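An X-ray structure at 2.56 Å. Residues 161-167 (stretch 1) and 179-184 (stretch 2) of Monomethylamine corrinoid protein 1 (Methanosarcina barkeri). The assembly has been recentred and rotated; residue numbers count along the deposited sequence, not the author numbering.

Stretch 1 161-167: GQKDLMD
Stretch 2 179-184: KCMFGG

How do the two backbones lie against each other? Stretch 1 is helical through Asp167, and the helix continues later in the chain, with phi near -60° and psi between about -10° and -57°. Its turns are tied by Leu165 N to Gly161 O at 3.1 Å, Met166 N to Gln162 O at 3.1 Å and Asp167 N to Lys163 O at 2.8 Å. Stretch 2 is an extended strand from Lys179, with phi/psi of -98/139, -119/124, -125/118 and -110/153 for Lys179 to Phe182. The two axes run antiparallel, at 175°, and approach to 11.1 Å. The register pairs Met166 with Cys180, CA to CA 8.5 Å, and Gln162 with Phe182, CA to CA 8.0 Å: two residues along the strand match one turn of helix. No hydrogen bond crosses the gap; side chains make nearly all of the contact, which buries 278 Å² in all.

What does the first half of the strand offer the helix? Alternation decides it. Lys179 points its CA-to-CB bond away from the helix, with chi1 at 48° (p) and the remaining chi angles t, and makes no contact there; its NZ is hydrogen-bonded elsewhere in the structure. Cys180, chi1 -65° (m), points toward the helix, and its SG lies 3.6 Å from Met166 SD. This is an apolar contact between two polarizable sulfurs. Met166 leaves its backbone sideways, but chi1 -72° (m) and chi2 -50° (m) fold the chain so that its end comes nearer the strand; chi3 is -101°, between wells. Met181, with chi1 and chi2 t and chi3 76° (p), is out of reach of the helix.

Why does Phe182 dominate the contact? It points toward the helix, with chi1 -71° (m) and chi2 98°, and its 102 Å² of covered surface is the largest share of any residue here. Gln162, also directed toward its partner, with chi1 -56° (m), chi2 -179° (t) and chi3 -47°, sets its CB over one face of the ring, 4.1 Å from the Phe182 ring centroid and 21° off the normal, a CH-pi contact. Farther out, Gln162 NE2 comes within 3.0 Å of Phe182 CD2, while the amide OE1 is hydrogen-bonded elsewhere. The ring's edge meets the next turn: Leu165 CD2 lies 3.6 Å from Phe182 CZ, with Leu165 at chi1 178° (t) and chi2 49° (p). Met166 SD sits 3.8 Å from Phe182 CE1 and 5.1 Å from the Phe182 ring centroid, almost exactly in the ring plane, an edge-on sulfur-aromatic contact.

How does the contact fade beyond the ring? Gly183, at phi/psi -154/-170, has no side chain to add; its carbonyl O is 4.2 Å from Gln162 NE2, near but not hydrogen-bonded. Gly184 turns out of the extended path at 143/-64. A CB there would jam against the carbonyl O of Gly183, so the backbone angles themselves call for glycine.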

# COMPACT_ATOMS: atom_id res chain seq x y z
N GLY A 161 -15.60 -2.42 -6.82
CA GLY A 161 -15.47 -1.51 -7.95
C GLY A 161 -14.27 -1.79 -8.84
O GLY A 161 -14.14 -1.22 -9.92
N GLN A 162 -13.38 -2.67 -8.39
CA GLN A 162 -12.20 -3.00 -9.18
C GLN A 162 -12.64 -3.82 -10.38
O GLN A 162 -12.00 -3.80 -11.43
CB GLN A 162 -11.20 -3.81 -8.35
CG GLN A 162 -10.79 -3.10 -7.07
CD GLN A 162 -9.77 -3.89 -6.26
OE1 GLN A 162 -9.93 -5.09 -6.05
NE2 GLN A 162 -8.73 -3.21 -5.80
N LYS A 163 -13.75 -4.53 -10.22
CA LYS A 163 -14.28 -5.33 -11.31
C LYS A 163 -14.64 -4.36 -12.43
O LYS A 163 -14.17 -4.49 -13.56
CB LYS A 163 -15.53 -6.10 -10.86
CG LYS A 163 -16.07 -7.06 -11.91
CD LYS A 163 -17.23 -7.89 -11.40
CE LYS A 163 -17.73 -8.86 -12.46
NZ LYS A 163 -18.84 -9.73 -11.97
N ASP A 164 -15.47 -3.38 -12.09
CA ASP A 164 -15.90 -2.37 -13.03
C ASP A 164 -14.69 -1.78 -13.76
O ASP A 164 -14.70 -1.64 -14.98
CB ASP A 164 -16.66 -1.26 -12.30
CG ASP A 164 -16.97 -0.06 -13.19
OD1 ASP A 164 -16.02 0.64 -13.61
OD2 ASP A 164 -18.16 0.17 -13.48
N LEU A 165 -13.65 -1.44 -13.00
CA LEU A 165 -12.45 -0.88 -13.60
C LEU A 165 -11.95 -1.79 -14.71
O LEU A 165 -11.80 -1.37 -15.86
CB LEU A 165 -11.37 -0.69 -12.53
CG LEU A 165 -9.99 -0.16 -12.92
CD1 LEU A 165 -10.10 1.09 -13.78
CD2 LEU A 165 -9.20 0.13 -11.65
N MET A 166 -11.69 -3.06 -14.38
CA MET A 166 -11.22 -4.01 -15.38
C MET A 166 -12.18 -4.06 -16.56
O MET A 166 -11.75 -4.09 -17.72
CB MET A 166 -11.06 -5.40 -14.77
CG MET A 166 -9.88 -5.52 -13.82
SD MET A 166 -8.36 -4.89 -14.56
CE MET A 166 -7.55 -6.40 -15.05
N ASP A 167 -13.48 -4.06 -16.27
CA ASP A 167 -14.47 -4.11 -17.34
C ASP A 167 -14.40 -2.86 -18.22
O ASP A 167 -14.61 -2.94 -19.43
CB ASP A 167 -15.88 -4.25 -16.77
CG ASP A 167 -16.09 -5.57 -16.05
OD1 ASP A 167 -15.57 -6.60 -16.52
OD2 ASP A 167 -16.80 -5.57 -15.01
N LYS A 179 -0.57 -3.91 -17.57
CA LYS A 179 -0.62 -4.97 -16.57
C LYS A 179 -1.34 -4.42 -15.34
O LYS A 179 -1.13 -3.28 -14.95
CB LYS A 179 0.82 -5.40 -16.24
CG LYS A 179 1.73 -4.22 -15.95
CD LYS A 179 3.19 -4.49 -16.27
CE LYS A 179 4.00 -3.22 -16.04
NZ LYS A 179 5.44 -3.32 -16.40
N CYS A 180 -2.21 -5.24 -14.73
CA CYS A 180 -2.98 -4.80 -13.56
C CYS A 180 -2.74 -5.59 -12.28
O CYS A 180 -2.92 -6.81 -12.24
CB CYS A 180 -4.48 -4.85 -13.88
SG CYS A 180 -4.99 -3.70 -15.16
N MET A 181 -2.35 -4.88 -11.22
CA MET A 181 -2.11 -5.50 -9.92
C MET A 181 -2.95 -4.80 -8.85
O MET A 181 -2.79 -3.60 -8.62
CB MET A 181 -0.61 -5.41 -9.56
CG MET A 181 -0.25 -6.06 -8.21
SD MET A 181 1.53 -6.03 -7.82
CE MET A 181 1.75 -4.33 -7.34
N PHE A 182 -3.85 -5.55 -8.22
CA PHE A 182 -4.69 -5.00 -7.17
C PHE A 182 -4.27 -5.58 -5.82
O PHE A 182 -3.74 -6.68 -5.75
CB PHE A 182 -6.17 -5.31 -7.43
CG PHE A 182 -6.77 -4.55 -8.58
CD1 PHE A 182 -6.88 -5.14 -9.84
CD2 PHE A 182 -7.21 -3.24 -8.41
CE1 PHE A 182 -7.43 -4.43 -10.91
CE2 PHE A 182 -7.76 -2.53 -9.47
CZ PHE A 182 -7.87 -3.13 -10.72
N GLY A 183 -4.51 -4.83 -4.74
CA GLY A 183 -4.15 -5.30 -3.42
C GLY A 183 -5.01 -4.68 -2.33
O GLY A 183 -6.01 -4.02 -2.64
N GLY A 184 -4.65 -4.88 -1.07
CA GLY A 184 -5.44 -4.30 -0.00
C GLY A 184 -5.59 -5.16 1.24
O GLY A 184 -5.12 -4.80 2.32